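Local coordinates for protein CRISPR system Cmr subunit Cmr6 (Pyrococcus furiosus, PDB 4W8V) that binds RNA as a RAMP-superfamily subunit that, with Cmr1, caps the crRNA-guided type III-B Cmr complex in CRISPR immunity against mobile genetic elements, at residues A[19-25]-A[197-203]. Numbering follows the deposited sequence.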
# COMPACT_ATOMS: atom_id res chain seq x y z
N PHE A 19 -11.16 6.86 6.60
CA PHE A 19 -10.85 5.49 7.00
C PHE A 19 -10.54 5.43 8.49
O PHE A 19 -9.94 6.35 9.03
CB PHE A 19 -9.67 4.94 6.19
CG PHE A 19 -9.98 4.72 4.73
CD1 PHE A 19 -10.24 5.79 3.88
CD2 PHE A 19 -10.01 3.43 4.22
CE1 PHE A 19 -10.53 5.58 2.55
CE2 PHE A 19 -10.30 3.21 2.88
CZ PHE A 19 -10.55 4.28 2.03
N LYS A 20 -10.99 4.38 9.15
CA LYS A 20 -10.63 4.17 10.54
C LYS A 20 -9.75 2.95 10.64
O LYS A 20 -9.85 2.06 9.80
CB LYS A 20 -11.87 4.02 11.43
CG LYS A 20 -12.77 2.87 11.04
CD LYS A 20 -14.05 2.85 11.87
CE LYS A 20 -15.03 1.80 11.38
NZ LYS A 20 -14.61 0.42 11.75
N THR A 21 -8.88 2.92 11.65
CA THR A 21 -8.03 1.76 11.91
C THR A 21 -8.89 0.59 12.41
O THR A 21 -9.43 0.66 13.52
CB THR A 21 -6.93 2.09 12.94
OG1 THR A 21 -7.50 2.81 14.04
CG2 THR A 21 -5.82 2.94 12.31
N GLN A 22 -9.05 -0.46 11.60
CA GLN A 22 -9.87 -1.59 12.02
C GLN A 22 -9.15 -2.40 13.11
O GLN A 22 -9.77 -2.87 14.06
CB GLN A 22 -10.22 -2.50 10.84
CG GLN A 22 -11.19 -3.63 11.22
CD GLN A 22 -11.25 -4.75 10.19
OE1 GLN A 22 -10.23 -5.25 9.73
NE2 GLN A 22 -12.46 -5.16 9.85
N SER A 23 -7.84 -2.55 12.95
CA SER A 23 -6.97 -3.13 13.96
C SER A 23 -5.92 -2.08 14.33
O SER A 23 -5.85 -1.02 13.72
CB SER A 23 -6.31 -4.44 13.45
OG SER A 23 -5.55 -4.22 12.28
N ARG A 24 -5.09 -2.37 15.34
CA ARG A 24 -4.09 -1.39 15.73
C ARG A 24 -3.07 -1.15 14.64
O ARG A 24 -2.71 -2.05 13.86
CB ARG A 24 -3.38 -1.83 17.00
CG ARG A 24 -4.22 -1.76 18.22
CD ARG A 24 -3.58 -2.51 19.36
NE ARG A 24 -4.60 -2.82 20.35
CZ ARG A 24 -4.76 -2.14 21.48
NH1 ARG A 24 -3.95 -1.13 21.76
NH2 ARG A 24 -5.72 -2.48 22.32
N LEU A 25 -2.61 0.09 14.58
CA LEU A 25 -1.67 0.48 13.54
C LEU A 25 -0.31 0.80 14.15
O LEU A 25 -0.20 1.57 15.11
CB LEU A 25 -2.24 1.68 12.78
CG LEU A 25 -1.42 2.32 11.67
CD1 LEU A 25 -1.19 1.37 10.46
CD2 LEU A 25 -2.17 3.59 11.27
N VAL A 197 -0.96 2.68 17.26
CA VAL A 197 -2.15 3.53 17.22
C VAL A 197 -3.37 2.66 17.45
O VAL A 197 -3.50 1.60 16.85
CB VAL A 197 -2.26 4.25 15.86
CG1 VAL A 197 -3.62 4.98 15.72
CG2 VAL A 197 -1.10 5.21 15.68
N PRO A 198 -4.28 3.09 18.36
CA PRO A 198 -5.39 2.19 18.69
C PRO A 198 -6.41 2.07 17.57
O PRO A 198 -6.31 2.77 16.56
CB PRO A 198 -6.02 2.83 19.94
CG PRO A 198 -5.55 4.26 19.94
CD PRO A 198 -4.21 4.26 19.25
N LYS A 199 -7.39 1.20 17.74
CA LYS A 199 -8.46 1.06 16.77
C LYS A 199 -9.35 2.30 16.76
O LYS A 199 -9.38 3.04 17.74
CB LYS A 199 -9.32 -0.17 17.06
CG LYS A 199 -8.57 -1.45 17.32
CD LYS A 199 -9.52 -2.54 17.77
CE LYS A 199 -8.81 -3.86 17.95
NZ LYS A 199 -9.78 -4.92 18.30
N ASP A 200 -10.06 2.51 15.66
CA ASP A 200 -11.04 3.58 15.51
C ASP A 200 -10.42 4.97 15.56
O ASP A 200 -10.99 5.90 16.10
CB ASP A 200 -12.14 3.48 16.57
CG ASP A 200 -12.97 2.24 16.41
OD1 ASP A 200 -13.35 1.92 15.26
OD2 ASP A 200 -13.24 1.57 17.43
N VAL A 201 -9.23 5.08 14.97
CA VAL A 201 -8.62 6.38 14.75
C VAL A 201 -8.86 6.74 13.29
O VAL A 201 -8.64 5.93 12.40
CB VAL A 201 -7.13 6.34 15.10
CG1 VAL A 201 -6.46 7.65 14.70
CG2 VAL A 201 -6.95 6.05 16.61
N PRO A 202 -9.39 7.94 13.04
CA PRO A 202 -9.77 8.32 11.68
C PRO A 202 -8.63 8.91 10.86
O PRO A 202 -7.90 9.76 11.35
CB PRO A 202 -10.87 9.35 11.90
CG PRO A 202 -10.61 9.92 13.25
CD PRO A 202 -9.95 8.86 14.06
N PHE A 203 -8.50 8.44 9.61
CA PHE A 203 -7.52 8.95 8.67
C PHE A 203 -8.22 9.40 7.39
O PHE A 203 -9.19 8.78 6.96
CB PHE A 203 -6.45 7.88 8.32
CG PHE A 203 -5.45 7.66 9.41
CD1 PHE A 203 -5.79 6.94 10.54
CD2 PHE A 203 -4.17 8.17 9.31
CE1 PHE A 203 -4.87 6.75 11.56
CE2 PHE A 203 -3.24 7.99 10.31
CZ PHE A 203 -3.59 7.28 11.44
O HOH W 1 -12.48 -0.40 13.88
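Where two antiparallel strands pass from one sheet to another, a side chain can supplement irregular backbone pairing, as Thr21 illustrates. Regular pairing closes both ends: Phe19 N to Phe203 O (2.8 Å) and Phe203 N to Phe19 O (2.6 Å), then Leu25 N to Val197 O (2.9 Å) and Val197 N to Leu25 O (2.5 Å). Beyond Lys20-Pro202 the pairing turns irregular: Thr21 N donates to Val201 O (3.1 Å), while Thr21 OG1, in the p rotamer, donates to Pro198 O (2.8 Å) and accepts from Val201 N (3.0 Å). Left-handed backbone angles (65/38) turn Asp200 N to Thr21 O (2.9 Å); the m rotamer of Asp200 brings OD1 to a water that also binds Lys20 NZ and Thr21 O. Lys199, extended, lays its aliphatic chain over the 22-24 backbone. On the face carrying Phe19, Leu25, Val197 and Phe203, the m rotamer of Phe203 sets CZ 4.0 Å from Leu25 CD2, whereas the Phe19 ring leads away to Phe219 and Leu226 of helix 212-228. The linkers join 13-21 to 25-28 and 192-197 to 202-209; strand order 143-149, 202-209, 13-21, 242-244 is consistent with the ferredoxin-like fold of RAMP proteins.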